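Local coordinates for protein 4-amino-4-deoxy-L-arabinose transferase or related glycosyltransferases of PMT family (Cupriavidus metallidurans, PDB 5EZM) that probably transfers 4-amino-4-deoxy-L-arabinose from a polyprenyl phosphate carrier to lipid A, as a zinc-containing GT-C membrane glycosyltransferase, at residues G283-V292 against F335-P346; H499-A507 against R520-F528. All coordinates share one frame; numbering follows the deposited sequence.

Contact 1. Residues G283-V292 against F335-P346; sequences GSVFYFLPLV and FVFFSISRSKLP. With MPG ([(Z)-octadec-9-enyl] (2R)-2,3-bis(oxidanyl)propanoate), chain B; MPG ([(Z)-octadec-9-enyl] (2R)-2,3-bis(oxidanyl)propanoate), chain Q; MPG ([(Z)-octadec-9-enyl] (2R)-2,3-bis(oxidanyl)propanoate), chain C; MPG ([(Z)-octadec-9-enyl] (2R)-2,3-bis(oxidanyl)propanoate), chain Z.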
# COMPACT_ATOMS: atom_id res chain seq x y z
N GLY A 283 -3.47 20.00 4.08
CA GLY A 283 -4.44 19.43 3.16
C GLY A 283 -5.85 19.76 3.59
O GLY A 283 -6.17 19.70 4.78
N SER A 284 -6.70 20.10 2.62
CA SER A 284 -8.06 20.50 2.92
C SER A 284 -8.86 19.31 3.46
O SER A 284 -8.45 18.15 3.38
CB SER A 284 -8.75 21.05 1.67
OG SER A 284 -9.05 20.01 0.76
N VAL A 285 -10.03 19.63 4.02
CA VAL A 285 -10.89 18.59 4.58
C VAL A 285 -11.49 17.72 3.47
O VAL A 285 -11.94 16.61 3.75
CB VAL A 285 -11.99 19.22 5.46
CG1 VAL A 285 -13.04 19.91 4.60
CG2 VAL A 285 -12.62 18.18 6.38
N PHE A 286 -11.50 18.21 2.23
CA PHE A 286 -12.00 17.44 1.10
C PHE A 286 -10.91 16.60 0.43
O PHE A 286 -11.09 16.14 -0.70
CB PHE A 286 -12.63 18.38 0.07
CG PHE A 286 -13.45 19.48 0.67
CD1 PHE A 286 -14.74 19.23 1.11
CD2 PHE A 286 -12.93 20.76 0.80
CE1 PHE A 286 -15.50 20.24 1.67
CE2 PHE A 286 -13.69 21.77 1.36
CZ PHE A 286 -14.97 21.52 1.79
N TYR A 287 -9.79 16.38 1.13
CA TYR A 287 -8.63 15.73 0.51
C TYR A 287 -8.97 14.33 0.01
O TYR A 287 -8.60 13.96 -1.11
CB TYR A 287 -7.48 15.69 1.52
CG TYR A 287 -6.25 14.95 1.05
CD1 TYR A 287 -5.32 15.56 0.23
CD2 TYR A 287 -6.01 13.64 1.45
CE1 TYR A 287 -4.19 14.89 -0.20
CE2 TYR A 287 -4.89 12.95 1.03
CZ TYR A 287 -3.98 13.58 0.20
OH TYR A 287 -2.85 12.91 -0.22
N PHE A 288 -9.68 13.54 0.82
CA PHE A 288 -9.97 12.15 0.49
C PHE A 288 -11.23 11.98 -0.34
O PHE A 288 -11.65 10.84 -0.57
CB PHE A 288 -10.08 11.33 1.77
CG PHE A 288 -8.80 11.20 2.53
CD1 PHE A 288 -7.81 10.33 2.10
CD2 PHE A 288 -8.58 11.95 3.68
CE1 PHE A 288 -6.62 10.21 2.80
CE2 PHE A 288 -7.39 11.83 4.38
CZ PHE A 288 -6.41 10.96 3.94
N LEU A 289 -11.85 13.07 -0.80
CA LEU A 289 -13.07 12.94 -1.60
C LEU A 289 -12.78 12.45 -3.01
O LEU A 289 -13.34 11.42 -3.43
CB LEU A 289 -13.86 14.25 -1.57
CG LEU A 289 -15.26 14.23 -2.18
CD1 LEU A 289 -16.07 13.07 -1.63
CD2 LEU A 289 -15.96 15.55 -1.93
N PRO A 290 -11.91 13.11 -3.80
CA PRO A 290 -11.54 12.51 -5.09
C PRO A 290 -10.78 11.21 -4.94
O PRO A 290 -10.78 10.41 -5.88
CB PRO A 290 -10.67 13.60 -5.74
CG PRO A 290 -10.09 14.34 -4.60
CD PRO A 290 -11.18 14.37 -3.57
N LEU A 291 -10.13 10.98 -3.80
CA LEU A 291 -9.45 9.71 -3.58
C LEU A 291 -10.46 8.58 -3.42
O LEU A 291 -10.29 7.50 -4.00
CB LEU A 291 -8.54 9.79 -2.36
CG LEU A 291 -7.20 10.49 -2.58
CD1 LEU A 291 -6.51 10.72 -1.25
CD2 LEU A 291 -6.32 9.67 -3.50
N VAL A 292 -11.51 8.80 -2.63
CA VAL A 292 -12.50 7.74 -2.44
C VAL A 292 -13.31 7.55 -3.71
O VAL A 292 -13.66 6.41 -4.07
CB VAL A 292 -13.39 8.03 -1.21
CG1 VAL A 292 -14.31 9.22 -1.45
CG2 VAL A 292 -14.20 6.80 -0.83
N PHE A 335 -13.45 7.62 7.18
CA PHE A 335 -13.28 8.68 6.20
C PHE A 335 -13.22 10.05 6.87
O PHE A 335 -12.31 10.84 6.60
CB PHE A 335 -14.41 8.64 5.17
CG PHE A 335 -14.30 9.71 4.11
CD1 PHE A 335 -13.57 9.49 2.96
CD2 PHE A 335 -14.95 10.92 4.27
CE1 PHE A 335 -13.47 10.47 1.99
CE2 PHE A 335 -14.86 11.90 3.30
CZ PHE A 335 -14.12 11.68 2.16
N VAL A 336 -14.19 10.34 7.75
CA VAL A 336 -14.19 11.65 8.39
C VAL A 336 -13.05 11.76 9.40
O VAL A 336 -12.58 12.86 9.69
CB VAL A 336 -15.55 11.95 9.04
CG1 VAL A 336 -16.67 11.80 8.03
CG2 VAL A 336 -15.78 11.06 10.25
N PHE A 337 -12.59 10.63 9.94
CA PHE A 337 -11.46 10.67 10.86
C PHE A 337 -10.20 11.14 10.14
O PHE A 337 -9.51 12.06 10.60
CB PHE A 337 -11.23 9.31 11.51
CG PHE A 337 -9.93 9.21 12.26
CD1 PHE A 337 -9.82 9.74 13.54
CD2 PHE A 337 -8.82 8.61 11.70
CE1 PHE A 337 -8.63 9.66 14.24
CE2 PHE A 337 -7.63 8.53 12.39
CZ PHE A 337 -7.53 9.06 13.66
N PHE A 338 -9.88 10.51 9.01
CA PHE A 338 -8.69 10.94 8.28
C PHE A 338 -8.91 12.26 7.56
O PHE A 338 -7.93 12.95 7.26
CB PHE A 338 -8.26 9.85 7.30
CG PHE A 338 -7.68 8.64 7.97
CD1 PHE A 338 -6.53 8.74 8.73
CD2 PHE A 338 -8.29 7.40 7.84
CE1 PHE A 338 -6.00 7.64 9.36
CE2 PHE A 338 -7.75 6.29 8.46
CZ PHE A 338 -6.60 6.41 9.22
N SER A 339 -10.16 12.64 7.30
CA SER A 339 -10.44 13.89 6.61
C SER A 339 -10.25 15.10 7.51
O SER A 339 -10.04 16.21 7.00
CB SER A 339 -11.85 13.88 6.04
OG SER A 339 -11.94 13.00 4.93
N ILE A 340 -10.33 14.93 8.83
CA ILE A 340 -10.10 16.02 9.77
C ILE A 340 -8.74 15.94 10.43
O ILE A 340 -8.45 16.74 11.33
CB ILE A 340 -11.20 16.08 10.85
CG1 ILE A 340 -11.13 14.84 11.75
CG2 ILE A 340 -12.58 16.19 10.20
CD1 ILE A 340 -12.25 14.76 12.76
N SER A 341 -7.90 14.99 10.03
CA SER A 341 -6.56 14.87 10.59
C SER A 341 -5.61 15.85 9.91
O SER A 341 -5.81 16.24 8.75
CB SER A 341 -6.04 13.44 10.42
OG SER A 341 -4.68 13.33 10.81
N ARG A 342 -4.57 16.25 10.64
CA ARG A 342 -3.60 17.19 10.09
C ARG A 342 -2.79 16.56 8.96
O ARG A 342 -2.78 17.06 7.83
CB ARG A 342 -2.67 17.69 11.20
N SER A 343 -2.11 15.45 9.25
CA SER A 343 -1.36 14.73 8.24
C SER A 343 -2.30 13.88 7.40
O SER A 343 -3.07 13.08 7.93
CB SER A 343 -0.29 13.86 8.90
OG SER A 343 0.43 13.10 7.95
N LYS A 344 -2.23 14.05 6.07
CA LYS A 344 -3.08 13.31 5.15
C LYS A 344 -2.23 12.71 4.04
O LYS A 344 -1.52 13.43 3.33
CB LYS A 344 -4.16 14.21 4.54
CG LYS A 344 -5.12 14.82 5.55
CD LYS A 344 -6.28 15.49 4.86
CE LYS A 344 -7.10 16.31 5.83
NZ LYS A 344 -6.29 17.44 6.38
N LEU A 345 -2.30 11.39 3.90
CA LEU A 345 -1.73 10.65 2.79
C LEU A 345 -2.81 9.75 2.21
O LEU A 345 -3.69 9.27 2.94
CB LEU A 345 -0.53 9.79 3.23
CG LEU A 345 0.82 10.48 3.49
CD1 LEU A 345 0.78 11.38 4.72
CD2 LEU A 345 1.90 9.43 3.64
N PRO A 346 -2.79 9.50 0.90
CA PRO A 346 -3.90 8.76 0.27
C PRO A 346 -4.14 7.39 0.88
O PRO A 346 -5.29 7.04 1.18
CB PRO A 346 -3.48 8.67 -1.20
CG PRO A 346 -2.01 8.95 -1.21
CD PRO A 346 -1.77 9.91 -0.09
C2 MPG B . -12.33 19.17 -4.52
C3 MPG B . -11.46 18.67 -3.37
C4 MPG B . -10.01 19.11 -3.51
C5 MPG B . -9.08 18.40 -2.51
C6 MPG B . -7.81 19.23 -2.24
C7 MPG B . -6.87 18.54 -1.23
C8 MPG B . -5.82 19.53 -0.65
C1 MPG B . -13.75 18.61 -4.46
C2 MPG Q . -11.47 11.08 -9.66
C3 MPG Q . -9.99 11.28 -9.99
C4 MPG Q . -9.11 11.15 -8.76
C5 MPG Q . -8.04 12.26 -8.68
C6 MPG Q . -7.25 12.21 -7.36
C7 MPG Q . -6.81 13.61 -6.89
C8 MPG Q . -6.32 13.59 -5.42
C9 MPG Q . -6.41 14.98 -4.74
C10 MPG Q . -5.98 14.93 -3.25
C1 MPG Q . -12.35 11.08 -10.91
C2 MPG C . -7.48 20.08 14.64
C3 MPG C . -7.83 18.60 14.71
C4 MPG C . -6.59 17.75 14.91
C5 MPG C . -6.79 16.27 14.54
C6 MPG C . -5.45 15.58 14.28
C7 MPG C . -5.48 14.06 14.56
C8 MPG C . -4.04 13.49 14.65
C9 MPG C . -3.96 12.18 15.47
C10 MPG C . -2.68 12.15 16.36
C11 MPG C . -1.52 11.41 15.67
C12 MPG C . -0.84 10.37 16.62
C1 MPG C . -8.69 20.98 14.90
C2 MPG Z . -17.97 11.29 13.19
C3 MPG Z . -18.60 10.02 12.63
C4 MPG Z . -19.91 10.31 11.91
C5 MPG Z . -20.69 9.02 11.59
C6 MPG Z . -22.01 9.28 10.84
C7 MPG Z . -22.79 7.97 10.61
C8 MPG Z . -24.17 8.19 9.93
C9 MPG Z . -25.08 6.94 10.05
C10 MPG Z . -26.43 7.11 9.31
C11 MPG Z . -27.48 6.06 9.75
C12 MPG Z . -28.56 5.79 8.64
C1 MPG Z . -16.63 11.03 13.89
O HOH W 1 -11.30 14.45 2.63
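Tyr287 carries its ring carbon CG anti to the backbone N (chi1 176°), which turns the phenol alongside Lys344, whose own chain runs extended until it bends at the last torsion (chi4 64°). The two side chains run antiparallel alongside each other: Lys344 CB sits over one face of the phenol, 4.0 Å from the centroid of the Tyr287 ring, as a CH-pi contact, and CD follows along Tyr287 CB. The bend then delivers the ammonium to two backbone carbonyls. Lys344 NZ donates to Gly283 O at 2.8 Å, from above the carbonyl plane, and to Ser341 O at 2.7 Å, nearly along the C=O axis.

Phe288 is the apolar counterpart. Tyr287 CD2 lies over the centre of one face of its ring, while the rim meets carbonyl oxygens: Leu345 O is in the ring plane and Phe338 O near it. Phe338 CB also packs against the ring, 3.6 Å from Phe288 CE2. Phe335 presents its edge to the backbone of the other segment, with Phe288 O in the plane of its ring, and its CE1 lies 3.5 Å from Phe288 CB. Farther along, Leu291 CD1 reaches Pro346 CB at 3.7 Å, the two side chains meeting at a slant.

Ser339 OG donates to Phe335 O at 2.8 Å, and a modelled water near Ser339 OG, Val285 O and Phe288 N appears to link the turn at Ser284-Tyr287 to the end of helix 323-339. Bound lipids lie against Tyr287 and Ile340. Lys344 thus serves the contact twice: the negative ends of two carbonyls probably stabilise its positive charge, while its methylenes pack on an aromatic face, joining two loop-helix junctions through polar and apolar contacts at once.

Contact 2. Residues H499-A507 against R520-F528; sequences HPLMMVGQA and RVVPDVDSF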
# COMPACT_ATOMS: atom_id res chain seq x y z
N HIS A 499 23.21 -2.66 -0.81
CA HIS A 499 24.25 -1.90 -0.13
C HIS A 499 23.66 -0.65 0.53
O HIS A 499 23.07 0.19 -0.16
CB HIS A 499 25.35 -1.52 -1.13
CG HIS A 499 26.60 -1.00 -0.49
ND1 HIS A 499 26.65 0.23 0.14
CD2 HIS A 499 27.84 -1.52 -0.40
CE1 HIS A 499 27.88 0.43 0.60
NE2 HIS A 499 28.62 -0.62 0.28
N PRO A 500 23.81 -0.49 1.84
CA PRO A 500 23.19 0.64 2.52
C PRO A 500 23.92 1.95 2.26
O PRO A 500 25.12 1.98 1.96
CB PRO A 500 23.28 0.26 4.01
CG PRO A 500 23.68 -1.18 4.03
CD PRO A 500 24.47 -1.40 2.78
N LEU A 501 23.18 3.04 2.40
CA LEU A 501 23.76 4.37 2.32
C LEU A 501 24.34 4.79 3.66
O LEU A 501 23.78 4.49 4.71
CB LEU A 501 22.70 5.39 1.89
CG LEU A 501 22.16 5.38 0.46
CD1 LEU A 501 21.08 6.43 0.32
CD2 LEU A 501 23.29 5.63 -0.52
N MET A 502 25.46 5.49 3.62
CA MET A 502 25.98 6.19 4.79
C MET A 502 25.53 7.64 4.69
O MET A 502 26.07 8.41 3.89
CB MET A 502 27.50 6.09 4.90
CG MET A 502 28.05 6.87 6.07
SD MET A 502 29.73 6.40 6.50
CE MET A 502 29.47 4.66 6.89
N MET A 503 24.54 8.01 5.50
CA MET A 503 23.90 9.31 5.37
C MET A 503 24.87 10.44 5.70
O MET A 503 25.61 10.38 6.69
CB MET A 503 22.67 9.38 6.28
CG MET A 503 21.54 8.48 5.84
SD MET A 503 21.09 8.75 4.11
CE MET A 503 20.52 10.44 4.15
N VAL A 504 24.87 11.46 4.85
CA VAL A 504 25.73 12.64 4.99
C VAL A 504 24.83 13.86 5.07
O VAL A 504 24.02 14.10 4.16
CB VAL A 504 26.73 12.76 3.83
CG1 VAL A 504 27.47 14.08 3.92
CG2 VAL A 504 27.69 11.59 3.83
N GLY A 505 24.97 14.64 6.14
CA GLY A 505 24.16 15.83 6.30
C GLY A 505 22.73 15.53 6.68
O GLY A 505 22.47 14.61 7.47
N GLN A 506 21.78 16.29 6.12
CA GLN A 506 20.37 16.12 6.45
C GLN A 506 19.89 14.72 6.08
O GLN A 506 19.82 14.37 4.90
CB GLN A 506 19.53 17.18 5.74
CG GLN A 506 19.91 18.62 6.07
CD GLN A 506 19.36 19.10 7.41
OE1 GLN A 506 19.19 18.32 8.34
NE2 GLN A 506 19.08 20.39 7.50
N ALA A 507 19.57 13.92 7.09
CA ALA A 507 19.18 12.53 6.90
C ALA A 507 17.68 12.36 6.67
O ALA A 507 17.22 11.22 6.53
CB ALA A 507 19.61 11.69 8.10
N ARG A 520 27.84 6.22 12.86
CA ARG A 520 27.48 5.56 11.62
C ARG A 520 27.11 6.55 10.52
O ARG A 520 26.60 6.13 9.47
CB ARG A 520 26.32 4.59 11.86
CG ARG A 520 26.44 3.78 13.14
CD ARG A 520 25.16 3.02 13.43
NE ARG A 520 24.93 1.93 12.49
CZ ARG A 520 25.12 0.65 12.76
NH1 ARG A 520 25.54 0.28 13.97
NH2 ARG A 520 24.88 -0.28 11.84
N VAL A 521 27.36 7.83 10.73
CA VAL A 521 26.83 8.89 9.87
C VAL A 521 27.81 10.06 9.87
O VAL A 521 28.44 10.35 10.89
CB VAL A 521 25.41 9.29 10.33
CG1 VAL A 521 25.11 10.75 10.01
CG2 VAL A 521 24.37 8.39 9.70
N VAL A 522 27.95 10.71 8.73
CA VAL A 522 28.69 11.96 8.62
C VAL A 522 27.74 13.10 8.97
O VAL A 522 26.69 13.24 8.31
CB VAL A 522 29.28 12.15 7.22
CG1 VAL A 522 30.31 13.27 7.22
CG2 VAL A 522 29.90 10.85 6.72
N PRO A 523 28.04 13.92 9.98
CA PRO A 523 27.05 14.91 10.43
C PRO A 523 26.74 15.97 9.39
O PRO A 523 25.56 16.30 9.18
CB PRO A 523 27.70 15.53 11.67
CG PRO A 523 28.81 14.59 12.05
CD PRO A 523 29.27 13.97 10.78
N ASP A 524 27.75 16.52 8.73
CA ASP A 524 27.57 17.61 7.78
C ASP A 524 28.48 17.38 6.58
O ASP A 524 29.44 16.61 6.64
CB ASP A 524 27.86 18.97 8.42
CG ASP A 524 29.23 19.02 9.08
OD1 ASP A 524 29.75 17.95 9.45
OD2 ASP A 524 29.78 20.13 9.22
N VAL A 525 28.16 18.07 5.49
CA VAL A 525 28.92 17.91 4.25
C VAL A 525 30.36 18.38 4.45
O VAL A 525 31.29 17.85 3.82
CB VAL A 525 28.23 18.67 3.10
CG1 VAL A 525 28.95 18.41 1.78
CG2 VAL A 525 26.77 18.27 3.00
N ASP A 526 30.58 19.35 5.34
CA ASP A 526 31.93 19.87 5.54
C ASP A 526 32.87 18.80 6.09
O ASP A 526 34.05 18.75 5.72
CB ASP A 526 31.88 21.10 6.45
CG ASP A 526 31.29 22.31 5.76
OD1 ASP A 526 31.71 22.62 4.62
OD2 ASP A 526 30.39 22.96 6.34
N SER A 527 32.36 17.94 6.97
CA SER A 527 33.16 16.78 7.39
C SER A 527 33.27 15.76 6.27
O SER A 527 34.29 15.06 6.16
CB SER A 527 32.54 16.14 8.63
OG SER A 527 32.36 17.10 9.66
N PHE A 528 32.23 15.66 5.44
CA PHE A 528 32.27 14.73 4.32
C PHE A 528 33.37 15.10 3.33
O PHE A 528 33.88 14.22 2.62
CB PHE A 528 30.92 14.68 3.62
CG PHE A 528 30.96 14.06 2.26
CD1 PHE A 528 31.08 12.69 2.11
CD2 PHE A 528 30.89 14.85 1.12
CE1 PHE A 528 31.13 12.11 0.85
CE2 PHE A 528 30.94 14.27 -0.14
CZ PHE A 528 31.05 12.90 -0.28
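Met503, Val504 and Gly505 run beside Val521 and Val522 in the same direction, and two backbone hydrogen bonds fix the pairing. Val522 N gives its hydrogen to Met503 O at 3.1 Å, and Gly505 N returns one to Val522 O, also at 3.1 Å and straighter, with an angle of 160° at the hydrogen. Both bonds belong to Val522 and straddle Val504, the pattern of a single parallel bridge.

Weaker CA-H...O contacts add to it. Val504 CA approaches Val522 O at 3.5 Å, and Gly505 CA comes 3.2 Å from Pro523 O, where the glycine adopts a positive phi (74°).

Apolar packing centres on Val504. With CG1 anti to the backbone N (chi1 173°), its two methyls part company: CG2 meets Val522 CG2 at 3.7 Å, the two valines side by side, while CG1 reaches across to Phe528 CB at 3.5 Å. With an alanine here both methyls go, and the gap between Val522 CG2 and Phe528 CB is likely to leave the first helical turn more weakly held against the strand. Met503 CB meets Val521 CG2 at 3.9 Å, and the Phe528 ring goes on to Tyr484 in an edge-to-face contact.

Polar side chains act at the helix start: Asp524 is the N-cap, and its OD1 accepts from Ser527 OG at 2.8 Å. The single parallel bridge sets the Val522 segment against edge strand 502-504, whose other side bonds to strand 483-486 in the mixed sheet of the C-terminal domain; helix 511-516 lies between the two segments along the chain.

In the fold
The two contacts follow one another along the chain: contact 1 is complete before contact 2 begins, and no helix, strand or sheet is shared. Their centres are 35 Å apart and their nearest atoms about 16 Å apart, without touching. Contact 1 joins the turn leading into helix 288-295 to the end of helix 323-339 and the loop beyond it, within the lipid-lined helical part; its Leu345 side chain lies about 7 Å from that of the zinc ligand His270. Contact 2 belongs to the C-terminal domain, at the edge of its mixed sheet. One packs among the membrane helices and the other within the C-terminal domain, so each is internal to its own part of the chain.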